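Local coordinates for protein threonine synthase (Brucella melitensis bv. 1, PDB 4F4F) that probably catalyses the last step of threonine biosynthesis, turning O-phospho-L-homoserine and water into L-threonine and phosphate with pyridoxal 5'-phosphate as cofactor, at residues A[54-59]-A[235-240]; A[83-88]-A[117-122]; A[87-92]-A[110-115]; A[124-129]-A[158-163]. All blocks are in the same frame, centred on the assembly; numbering follows the deposited sequence.

Contact 1 of 4, residues A[54-59]-A[235-240]; sequences KSYVEV and QVVYYF
The first turn of helix 56-64 faces the N-terminal part of helix 236-245, and the backbones come closest at Val59 and Val237, whose CA atoms are 7.0 Å apart. Beta-branched valines suit this place because they are compact and carry no polar group into a buried seam. Tyr56 does most of the reaching. Its CG is anti to the backbone N (chi1 -173°), which sends the ring across to the second helix. Val237, also with CG1 anti to its N, sets that methyl over one face of the ring, toward its rim: a CH-pi contact with CG1 4.0 Å from the Tyr56 centroid and 27° off the normal. The closest touch is at the phenol end, Val237 CG1 to Tyr56 CZ, 3.6 Å. Tyr238 runs alongside Tyr56, pointing the same way, and its CB meets the edge of that ring, 4.1 Å from Tyr56 CE2. Here the N-terminal part of threonine synthase is joined to the cofactor-binding core of this fold-type II enzyme. Tyr238 marks how near that core is, its side chain coming within about 7 Å of the bound pyridoxal phosphate at the nearest atoms. One turn further on, Val59 CG1 rests 4.0 Å from Phe240 CB, while the Phe240 ring turns off toward Val63 and Ala271. Helix 56-64 is started by a capping box: Ser55 OG accepts from Glu58 N at 3.0 Å, and Ser55 N returns the bond to the anti lone pair of Glu58 OE1 at 2.8 Å.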
# COMPACT_ATOMS: atom_id res chain seq x y z
N LYS A 54 21.31 1.26 -12.81
CA LYS A 54 20.33 0.32 -13.36
C LYS A 54 18.95 0.98 -13.39
O LYS A 54 18.60 1.79 -12.51
CB LYS A 54 20.29 -0.95 -12.50
N SER A 55 18.14 0.53 -14.32
CA SER A 55 16.76 1.00 -14.45
C SER A 55 15.95 0.57 -13.23
O SER A 55 16.36 -0.34 -12.50
CB SER A 55 16.14 0.41 -15.72
OG SER A 55 15.84 -0.95 -15.52
N TYR A 56 14.80 1.21 -13.03
CA TYR A 56 13.86 0.81 -11.97
C TYR A 56 13.54 -0.67 -12.09
O TYR A 56 13.57 -1.39 -11.10
CB TYR A 56 12.54 1.63 -12.01
CG TYR A 56 11.64 1.36 -10.84
CD1 TYR A 56 10.77 0.28 -10.84
CD2 TYR A 56 11.71 2.13 -9.69
CE1 TYR A 56 9.96 -0.01 -9.77
CE2 TYR A 56 10.90 1.87 -8.60
CZ TYR A 56 10.03 0.80 -8.62
OH TYR A 56 9.24 0.52 -7.52
N VAL A 57 13.22 -1.12 -13.31
CA VAL A 57 12.90 -2.52 -13.54
C VAL A 57 14.08 -3.42 -13.16
O VAL A 57 13.89 -4.41 -12.51
CB VAL A 57 12.47 -2.75 -15.00
CG1 VAL A 57 12.44 -4.23 -15.37
CG2 VAL A 57 11.12 -2.09 -15.22
N GLU A 58 15.29 -3.07 -13.54
CA GLU A 58 16.44 -3.89 -13.21
C GLU A 58 16.70 -3.97 -11.71
O GLU A 58 17.08 -5.01 -11.19
CB GLU A 58 17.68 -3.36 -13.91
CG GLU A 58 17.68 -3.59 -15.41
CD GLU A 58 18.81 -2.82 -16.09
OE1 GLU A 58 19.11 -1.67 -15.71
OE2 GLU A 58 19.39 -3.35 -17.02
N VAL A 59 16.48 -2.86 -10.99
CA VAL A 59 16.66 -2.87 -9.56
C VAL A 59 15.57 -3.74 -8.92
O VAL A 59 15.85 -4.50 -8.00
CB VAL A 59 16.64 -1.45 -8.97
CG1 VAL A 59 16.62 -1.47 -7.44
CG2 VAL A 59 17.86 -0.65 -9.46
N GLN A 235 6.97 -2.72 -2.74
CA GLN A 235 7.26 -1.40 -2.26
C GLN A 235 8.70 -1.27 -1.74
O GLN A 235 9.23 -0.16 -1.68
CB GLN A 235 6.26 -1.04 -1.20
CG GLN A 235 4.86 -0.95 -1.77
CD GLN A 235 3.90 -0.26 -0.83
OE1 GLN A 235 3.05 -0.91 -0.24
NE2 GLN A 235 4.08 1.11 -0.64
N VAL A 236 9.33 -2.40 -1.47
CA VAL A 236 10.75 -2.43 -1.07
C VAL A 236 11.63 -1.74 -2.13
O VAL A 236 12.59 -1.04 -1.81
CB VAL A 236 11.21 -3.87 -0.85
CG1 VAL A 236 12.71 -3.91 -0.49
CG2 VAL A 236 10.40 -4.54 0.25
N VAL A 237 11.24 -1.87 -3.40
CA VAL A 237 12.06 -1.46 -4.49
C VAL A 237 12.39 0.04 -4.45
O VAL A 237 13.54 0.43 -4.63
CB VAL A 237 11.44 -1.84 -5.85
CG1 VAL A 237 12.33 -1.36 -6.99
CG2 VAL A 237 11.26 -3.38 -5.96
N TYR A 238 11.38 0.89 -4.25
CA TYR A 238 11.63 2.31 -4.41
C TYR A 238 12.48 2.89 -3.27
O TYR A 238 13.09 3.95 -3.42
CB TYR A 238 10.38 3.11 -4.68
CG TYR A 238 9.26 2.90 -3.74
CD1 TYR A 238 9.31 3.40 -2.45
CD2 TYR A 238 8.08 2.32 -4.16
CE1 TYR A 238 8.23 3.22 -1.58
CE2 TYR A 238 7.02 2.16 -3.30
CZ TYR A 238 7.10 2.61 -2.03
OH TYR A 238 6.00 2.44 -1.18
N TYR A 239 12.56 2.18 -2.16
CA TYR A 239 13.55 2.56 -1.13
C TYR A 239 14.97 2.37 -1.65
O TYR A 239 15.79 3.27 -1.54
CB TYR A 239 13.34 1.77 0.15
CG TYR A 239 12.09 2.15 0.84
CD1 TYR A 239 12.06 3.20 1.74
CD2 TYR A 239 10.91 1.45 0.60
CE1 TYR A 239 10.89 3.54 2.38
CE2 TYR A 239 9.72 1.82 1.20
CZ TYR A 239 9.74 2.86 2.11
OH TYR A 239 8.61 3.19 2.76
N PHE A 240 15.23 1.24 -2.31
CA PHE A 240 16.49 1.07 -3.00
C PHE A 240 16.77 2.11 -4.09
O PHE A 240 17.87 2.69 -4.15
CB PHE A 240 16.61 -0.35 -3.60
CG PHE A 240 17.00 -1.41 -2.58
CD1 PHE A 240 16.05 -2.00 -1.76
CD2 PHE A 240 18.31 -1.84 -2.48
CE1 PHE A 240 16.40 -2.99 -0.85
CE2 PHE A 240 18.66 -2.80 -1.55
CZ PHE A 240 17.72 -3.38 -0.75

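Contact 2 of 4, residues A[83-88]-A[117-122]; sequences EAYGTF and KDVAMQ. With PLP (pyridoxal-5'-phosphate), chain C.
Tyr85 OH gives the one hydrogen bond across the contact, to Val119 O at 2.7 Å, approaching from above the carbonyl plane, 41° out of it. A tyrosine suits this place because, while its hydroxyl reaches the carbonyl, the ring carbon CE1 touches Val119 CG1 at 4.1 Å. The other methyl, Val119 CG2, meets Phe88 CZ at 3.8 Å, so the valine is wedged between two aromatic groups. The edge of the Phe88 ring points at the Asp118-Val119 peptide, CZ 3.7 Å from Val119 N. Ala84 is small enough for its CB to come within 3.7 Å of Gln122 O. Thr87 and Gln122 meet tip to tip, CG2 to OE1, and Thr87 OG1 turns back to donate to Ala84 O at 2.7 Å.

In the next shell, Thr113 holds the Asp118 carboxylate, and the Gln122 amide joins Arg126 and Glu155. Lys117, its CB directed away from 83-88, reaches the cofactor through an extended chain bent at chi4. Its NZ is modelled 1.8 Å from PLP C4A as a covalent link, longer than an imine, yet consistent with the internal aldimine expected in this family, and NZ also makes a weak hydrogen bond to PLP O3 at 2.7 Å.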
# COMPACT_ATOMS: atom_id res chain seq x y z
N GLU A 83 6.30 -5.15 -17.60
CA GLU A 83 4.93 -4.75 -17.96
C GLU A 83 4.25 -3.93 -16.84
O GLU A 83 3.62 -2.92 -17.12
CB GLU A 83 4.09 -5.97 -18.37
CG GLU A 83 4.61 -6.54 -19.69
CD GLU A 83 3.87 -7.78 -20.19
OE1 GLU A 83 3.04 -8.33 -19.43
OE2 GLU A 83 4.17 -8.19 -21.34
N ALA A 84 4.43 -4.36 -15.60
CA ALA A 84 3.92 -3.63 -14.46
C ALA A 84 4.35 -2.15 -14.47
O ALA A 84 3.53 -1.23 -14.32
CB ALA A 84 4.34 -4.31 -13.14
N TYR A 85 5.64 -1.92 -14.64
CA TYR A 85 6.16 -0.55 -14.50
C TYR A 85 6.12 0.24 -15.82
O TYR A 85 6.26 1.46 -15.83
CB TYR A 85 7.50 -0.57 -13.73
CG TYR A 85 7.19 -1.13 -12.37
CD1 TYR A 85 6.30 -0.46 -11.50
CD2 TYR A 85 7.67 -2.37 -11.97
CE1 TYR A 85 5.92 -1.00 -10.31
CE2 TYR A 85 7.31 -2.91 -10.74
CZ TYR A 85 6.45 -2.22 -9.91
OH TYR A 85 6.06 -2.78 -8.72
N GLY A 86 5.88 -0.45 -16.91
CA GLY A 86 5.54 0.18 -18.18
C GLY A 86 4.22 0.95 -18.09
O GLY A 86 3.97 1.84 -18.90
N THR A 87 3.38 0.64 -17.10
CA THR A 87 2.17 1.41 -16.86
C THR A 87 2.39 2.75 -16.17
O THR A 87 1.45 3.52 -16.00
CB THR A 87 1.11 0.64 -16.02
OG1 THR A 87 1.51 0.55 -14.66
CG2 THR A 87 0.79 -0.76 -16.60
N PHE A 88 3.61 3.00 -15.73
CA PHE A 88 3.94 4.26 -15.05
C PHE A 88 4.47 5.23 -16.10
O PHE A 88 5.42 4.92 -16.83
CB PHE A 88 5.00 3.98 -13.97
CG PHE A 88 4.43 3.52 -12.67
CD1 PHE A 88 3.75 2.32 -12.58
CD2 PHE A 88 4.55 4.31 -11.54
CE1 PHE A 88 3.17 1.92 -11.39
CE2 PHE A 88 4.00 3.91 -10.34
CZ PHE A 88 3.32 2.71 -10.28
N LYS A 117 -0.52 3.06 -4.29
CA LYS A 117 -0.97 1.65 -4.37
C LYS A 117 -0.79 1.00 -5.76
O LYS A 117 -0.67 -0.22 -5.87
CB LYS A 117 -2.41 1.49 -3.83
CG LYS A 117 -2.46 1.72 -2.33
CD LYS A 117 -3.86 1.56 -1.76
CE LYS A 117 -3.91 1.91 -0.27
NZ LYS A 117 -3.60 3.32 -0.02
N ASP A 118 -0.64 1.82 -6.80
CA ASP A 118 -0.31 1.31 -8.12
C ASP A 118 0.99 0.51 -8.14
O ASP A 118 1.11 -0.43 -8.91
CB ASP A 118 -0.11 2.42 -9.13
CG ASP A 118 -1.38 3.19 -9.43
OD1 ASP A 118 -2.49 2.63 -9.29
OD2 ASP A 118 -1.25 4.38 -9.80
N VAL A 119 1.97 0.91 -7.33
CA VAL A 119 3.31 0.30 -7.39
C VAL A 119 3.15 -1.18 -7.08
O VAL A 119 3.57 -2.02 -7.86
CB VAL A 119 4.33 0.93 -6.41
CG1 VAL A 119 5.63 0.10 -6.39
CG2 VAL A 119 4.61 2.40 -6.74
N ALA A 120 2.53 -1.49 -5.95
CA ALA A 120 2.38 -2.89 -5.58
C ALA A 120 1.28 -3.57 -6.44
O ALA A 120 1.45 -4.70 -6.85
CB ALA A 120 2.08 -3.06 -4.09
N MET A 121 0.16 -2.90 -6.68
CA MET A 121 -0.96 -3.57 -7.36
C MET A 121 -0.62 -4.06 -8.75
O MET A 121 -1.01 -5.15 -9.16
CB MET A 121 -2.18 -2.67 -7.47
CG MET A 121 -2.85 -2.49 -6.18
SD MET A 121 -3.96 -3.83 -5.78
CE MET A 121 -4.86 -2.69 -4.72
N GLN A 122 0.10 -3.24 -9.50
CA GLN A 122 0.34 -3.53 -10.91
C GLN A 122 1.20 -4.80 -11.03
O GLN A 122 1.03 -5.59 -11.95
CB GLN A 122 0.99 -2.32 -11.60
CG GLN A 122 0.05 -1.16 -11.88
CD GLN A 122 -1.00 -1.50 -12.91
OE1 GLN A 122 -0.78 -2.32 -13.81
NE2 GLN A 122 -2.19 -0.88 -12.76
N1 PLP C . -1.25 7.96 1.34
C2 PLP C . -2.10 7.61 0.29
C2A PLP C . -2.43 8.53 -0.87
C3 PLP C . -2.72 6.26 0.27
O3 PLP C . -3.56 5.91 -0.77
C4 PLP C . -2.40 5.34 1.43
C4A PLP C . -2.94 3.95 1.53
C5 PLP C . -1.47 5.81 2.49
C6 PLP C . -0.94 7.11 2.36
C5A PLP C . -1.10 4.85 3.64
O4P PLP C . -0.36 3.63 3.21
P PLP C . -0.02 2.33 4.15
O1P PLP C . 0.62 2.90 5.41
O2P PLP C . -1.37 1.69 4.38
O3P PLP C . 0.91 1.42 3.38

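Contact 3 of 4, residues A[87-92]-A[110-115]; sequences TFRHDA and HGPTLA
Phe88 has its CG anti to the carbonyl carbon (chi1 -85°), which turns one ring face to the 110-115 loop, while His90, with CG anti to the backbone N, and His110, with CG beside its N, send their rings out side by side. Gly111 CA sits squarely over the Phe88 ring in a CH-pi contact, 3.5 Å from its centroid and only 8° off the normal. Glycine suits the spot, since a CB on residue 111 would run into Phe88 CZ. Pro112 follows, its CG 3.6 Å from Thr87 OG1. The backbones are tied by Arg89 N to His110 O, 2.9 Å, with the donor above the carbonyl plane, and Phe88 CA adds a CA-H...O contact to the same oxygen. Loop 87-92 runs from helix 74-86 into the hairpin of strands 96-100 and 103-107. Loop 110-115 leads from that hairpin to helix 117-134, with a type I turn from Gly111 to Leu114. Arg89, the centre of an inverse gamma turn, curls back so that NH2 donates to an in-plane lone pair of Thr87 O at 2.7 Å; its guanidinium also makes a cation-pi contact with Trp437. His90 turns an edge to the face of His110, centroids 4.9 Å apart and planes at 58°, and His90 CB covers the same ring. The His110 ring is fixed at both nitrogens: NE2 is bonded to Glu107, and ND1 shares a water with Arg89 O, 2.6 Å from ND1 and 2.7 Å from Arg89 O.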
# COMPACT_ATOMS: atom_id res chain seq x y z
N THR A 87 3.38 0.64 -17.10
CA THR A 87 2.17 1.41 -16.86
C THR A 87 2.39 2.75 -16.17
O THR A 87 1.45 3.52 -16.00
CB THR A 87 1.11 0.64 -16.02
OG1 THR A 87 1.51 0.55 -14.66
CG2 THR A 87 0.79 -0.76 -16.60
N PHE A 88 3.61 3.00 -15.73
CA PHE A 88 3.94 4.26 -15.05
C PHE A 88 4.47 5.23 -16.10
O PHE A 88 5.42 4.92 -16.83
CB PHE A 88 5.00 3.98 -13.97
CG PHE A 88 4.43 3.52 -12.67
CD1 PHE A 88 3.75 2.32 -12.58
CD2 PHE A 88 4.55 4.31 -11.54
CE1 PHE A 88 3.17 1.92 -11.39
CE2 PHE A 88 4.00 3.91 -10.34
CZ PHE A 88 3.32 2.71 -10.28
N ARG A 89 3.86 6.40 -16.18
CA ARG A 89 4.20 7.42 -17.17
C ARG A 89 5.34 8.27 -16.61
O ARG A 89 5.18 9.45 -16.29
CB ARG A 89 3.01 8.30 -17.48
CG ARG A 89 1.90 7.66 -18.33
CD ARG A 89 1.14 6.51 -17.69
NE ARG A 89 -0.03 6.19 -18.53
CZ ARG A 89 -0.91 5.20 -18.34
NH1 ARG A 89 -1.93 5.08 -19.19
NH2 ARG A 89 -0.81 4.33 -17.34
N HIS A 90 6.48 7.64 -16.42
CA HIS A 90 7.69 8.34 -16.04
C HIS A 90 8.81 7.38 -16.24
O HIS A 90 8.74 6.23 -15.78
CB HIS A 90 7.70 8.85 -14.58
CG HIS A 90 8.74 9.89 -14.36
ND1 HIS A 90 10.06 9.61 -14.33
CD2 HIS A 90 8.64 11.29 -14.26
CE1 HIS A 90 10.76 10.74 -14.17
NE2 HIS A 90 9.89 11.78 -14.14
N ASP A 91 9.86 7.81 -16.93
CA ASP A 91 10.98 6.90 -17.23
C ASP A 91 11.67 6.34 -15.99
O ASP A 91 12.17 5.22 -16.02
CB ASP A 91 12.01 7.61 -18.15
CG ASP A 91 11.53 7.74 -19.60
OD1 ASP A 91 10.54 7.07 -19.96
OD2 ASP A 91 12.09 8.54 -20.36
N ALA A 92 11.77 7.14 -14.93
CA ALA A 92 12.32 6.66 -13.65
C ALA A 92 11.37 5.82 -12.82
O ALA A 92 11.78 5.29 -11.77
CB ALA A 92 12.79 7.85 -12.81
N HIS A 110 3.01 8.48 -10.48
CA HIS A 110 3.03 8.45 -11.94
C HIS A 110 2.38 7.24 -12.58
O HIS A 110 2.40 7.09 -13.82
CB HIS A 110 4.46 8.64 -12.43
CG HIS A 110 5.01 10.00 -12.07
ND1 HIS A 110 4.78 11.08 -12.83
CD2 HIS A 110 5.74 10.43 -10.97
CE1 HIS A 110 5.35 12.15 -12.25
NE2 HIS A 110 5.95 11.74 -11.12
N GLY A 111 1.79 6.38 -11.76
CA GLY A 111 1.12 5.20 -12.26
C GLY A 111 -0.33 5.48 -12.64
O GLY A 111 -0.78 6.62 -12.51
N PRO A 112 -1.06 4.43 -13.06
CA PRO A 112 -2.36 4.57 -13.72
C PRO A 112 -3.44 5.24 -12.91
O PRO A 112 -4.37 5.74 -13.51
CB PRO A 112 -2.77 3.11 -14.00
CG PRO A 112 -1.50 2.39 -14.06
CD PRO A 112 -0.60 3.04 -13.07
N THR A 113 -3.33 5.26 -11.57
CA THR A 113 -4.34 5.95 -10.76
C THR A 113 -3.79 7.08 -9.92
O THR A 113 -4.44 7.53 -8.96
CB THR A 113 -5.19 4.98 -9.85
OG1 THR A 113 -4.40 4.44 -8.79
CG2 THR A 113 -5.84 3.88 -10.68
N LEU A 114 -2.59 7.54 -10.26
CA LEU A 114 -1.97 8.70 -9.61
C LEU A 114 -1.80 8.51 -8.12
O LEU A 114 -1.88 9.47 -7.35
CB LEU A 114 -2.80 9.96 -9.89
CG LEU A 114 -3.20 10.19 -11.35
CD1 LEU A 114 -3.94 11.53 -11.48
CD2 LEU A 114 -1.99 10.13 -12.26
N ALA A 115 -1.57 7.28 -7.69
CA ALA A 115 -1.40 7.00 -6.27
C ALA A 115 -0.54 5.76 -6.00
O ALA A 115 -0.43 4.86 -6.81
CB ALA A 115 -2.76 6.86 -5.59
O HOH W 1 3.51 11.22 -15.11

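Contact 4 of 4, residues A[124-129]-A[158-163]; sequences LARMMD and GGRDNT
A beta-alpha-beta crossover ends here: strand 139-144, helix 148-157 and the parallel strand 163-170 are joined through the loop 158-163, which lies against helix 117-134. Arg160 is the long residue of that loop. Its CB rests 3.4 Å from Asp129 OD1; with CG anti to the carbonyl carbon, CG lies 4.1 Å from Ala125 CB. A bend at chi2 brings CD to 3.7 Å from Ala125 O, and a second at chi3 turns NE and the guanidinium toward Arg126. Alanine suits the helix here because its small side chain lets the arginine run close along the surface. NE makes a weak bond to a water that also donates to Asp129 OD2, so the opposite charges are linked indirectly rather than by a salt bridge. CZ and NH2 meet the guanidinium of Arg126, which is stretched out from its helix; Arg160 NH2 is 3.5 Å from Arg126 NH2, over one face, with the planes 35° apart. Two like charges so close should repel, and each is plausibly eased by its own acceptor, Ala156 O for Arg160 NH2 and Gln122 OE1 for Arg126 NH1. Asp129 pins the loop backbone from the helix side. Its two carboxylate oxygens take consecutive peptide N-H groups, both through syn lone pairs: Asp161 N to OD2 at 3.0 Å and Asn162 N to OD1 at 2.8 Å. An aspartate suits the place, short enough to bring both oxygens onto adjacent amides. A second water donates to Asp129 OD1 and to Ala125 O, and it accepts a hydrogen bond from Thr163 OG1 at 2.9 Å.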
# COMPACT_ATOMS: atom_id res chain seq x y z
N LEU A 124 1.52 -7.17 -8.31
CA LEU A 124 0.69 -8.18 -7.62
C LEU A 124 -0.31 -8.83 -8.58
O LEU A 124 -0.45 -10.05 -8.60
CB LEU A 124 -0.10 -7.58 -6.44
CG LEU A 124 -1.14 -8.50 -5.77
CD1 LEU A 124 -0.38 -9.73 -5.26
CD2 LEU A 124 -1.87 -7.87 -4.59
N ALA A 125 -1.02 -8.04 -9.36
CA ALA A 125 -2.06 -8.61 -10.25
C ALA A 125 -1.42 -9.55 -11.31
O ALA A 125 -1.98 -10.62 -11.61
CB ALA A 125 -2.92 -7.54 -10.89
N ARG A 126 -0.22 -9.20 -11.79
CA ARG A 126 0.50 -10.01 -12.77
C ARG A 126 1.14 -11.25 -12.16
O ARG A 126 1.12 -12.31 -12.76
CB ARG A 126 1.55 -9.17 -13.53
CG ARG A 126 0.90 -8.12 -14.41
CD ARG A 126 1.85 -7.15 -15.10
NE ARG A 126 1.17 -6.34 -16.12
CZ ARG A 126 0.47 -5.22 -15.85
NH1 ARG A 126 0.34 -4.78 -14.59
NH2 ARG A 126 -0.10 -4.54 -16.81
N MET A 127 1.69 -11.12 -10.96
CA MET A 127 2.25 -12.27 -10.26
C MET A 127 1.13 -13.27 -9.98
O MET A 127 1.30 -14.47 -10.18
CB MET A 127 2.92 -11.85 -8.93
CG MET A 127 4.16 -11.01 -9.15
SD MET A 127 5.16 -10.82 -7.69
CE MET A 127 4.07 -9.93 -6.55
N MET A 128 -0.02 -12.77 -9.51
CA MET A 128 -1.15 -13.62 -9.21
C MET A 128 -1.65 -14.30 -10.48
O MET A 128 -1.96 -15.48 -10.46
CB MET A 128 -2.27 -12.84 -8.55
CG MET A 128 -3.45 -13.72 -8.13
SD MET A 128 -4.78 -12.83 -7.28
CE MET A 128 -3.90 -11.97 -5.99
N ASP A 129 -1.70 -13.58 -11.60
CA ASP A 129 -2.17 -14.16 -12.88
C ASP A 129 -1.28 -15.35 -13.28
O ASP A 129 -1.75 -16.38 -13.76
CB ASP A 129 -2.13 -13.08 -13.95
CG ASP A 129 -3.25 -13.18 -14.95
OD1 ASP A 129 -4.40 -13.46 -14.57
OD2 ASP A 129 -2.99 -12.87 -16.12
N GLY A 158 -7.65 -5.33 -14.34
CA GLY A 158 -8.26 -5.14 -15.64
C GLY A 158 -7.39 -5.80 -16.72
O GLY A 158 -6.19 -5.51 -16.90
N GLY A 159 -7.98 -6.74 -17.42
CA GLY A 159 -7.28 -7.32 -18.55
C GLY A 159 -6.34 -8.43 -18.18
O GLY A 159 -5.68 -8.95 -19.07
N ARG A 160 -6.30 -8.86 -16.92
CA ARG A 160 -5.56 -10.05 -16.58
C ARG A 160 -6.36 -11.26 -17.15
O ARG A 160 -7.58 -11.17 -17.38
CB ARG A 160 -5.30 -10.18 -15.06
CG ARG A 160 -4.58 -9.00 -14.40
CD ARG A 160 -3.08 -8.93 -14.68
NE ARG A 160 -2.77 -8.60 -16.08
CZ ARG A 160 -2.75 -7.38 -16.60
NH1 ARG A 160 -2.44 -7.23 -17.88
NH2 ARG A 160 -3.02 -6.28 -15.86
N ASP A 161 -5.66 -12.36 -17.40
CA ASP A 161 -6.27 -13.52 -18.02
C ASP A 161 -7.09 -14.39 -17.04
O ASP A 161 -8.12 -14.92 -17.41
CB ASP A 161 -5.20 -14.37 -18.72
CG ASP A 161 -4.39 -13.58 -19.78
OD1 ASP A 161 -4.92 -12.62 -20.40
OD2 ASP A 161 -3.21 -13.95 -20.02
N ASN A 162 -6.62 -14.52 -15.80
CA ASN A 162 -7.12 -15.56 -14.89
C ASN A 162 -7.99 -15.05 -13.72
O ASN A 162 -8.33 -15.83 -12.83
CB ASN A 162 -5.95 -16.40 -14.38
CG ASN A 162 -5.21 -17.08 -15.52
OD1 ASN A 162 -3.99 -16.98 -15.67
ND2 ASN A 162 -5.95 -17.73 -16.36
N THR A 163 -8.35 -13.77 -13.78
CA THR A 163 -9.13 -13.10 -12.73
C THR A 163 -10.27 -12.28 -13.32
O THR A 163 -10.23 -11.90 -14.50
CB THR A 163 -8.26 -12.19 -11.84
OG1 THR A 163 -7.60 -11.21 -12.65
CG2 THR A 163 -7.24 -13.01 -11.06
O HOH W 2 -4.74 -11.67 -12.19
O HOH W 3 -0.91 -11.01 -16.66

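In the fold
Contacts 2 and 3 are neighbours, their centres 7 Å apart, and share Thr87 and Phe88; Asp118 of one probably hydrogen-bonds Thr113 of the other. Contact 1 lies 12 Å from contact 2 between centres, joined by Tyr56 packing on Tyr85 and Val119. Contact 4 uses helix 117-134 as contact 2 does, further along it; its centre is about 21 Å from that of contact 1. Along the chain all three nest inside the span closed by contact 1: contacts 2 and 3 start from the same stretch, and both close before contact 4 opens. Contacts 1 and 2 join helices 56-64 and 74-86 to the cofactor-binding part, and contact 4 packs helix 117-134 against the loop into strand 163-170 of the parallel sheet.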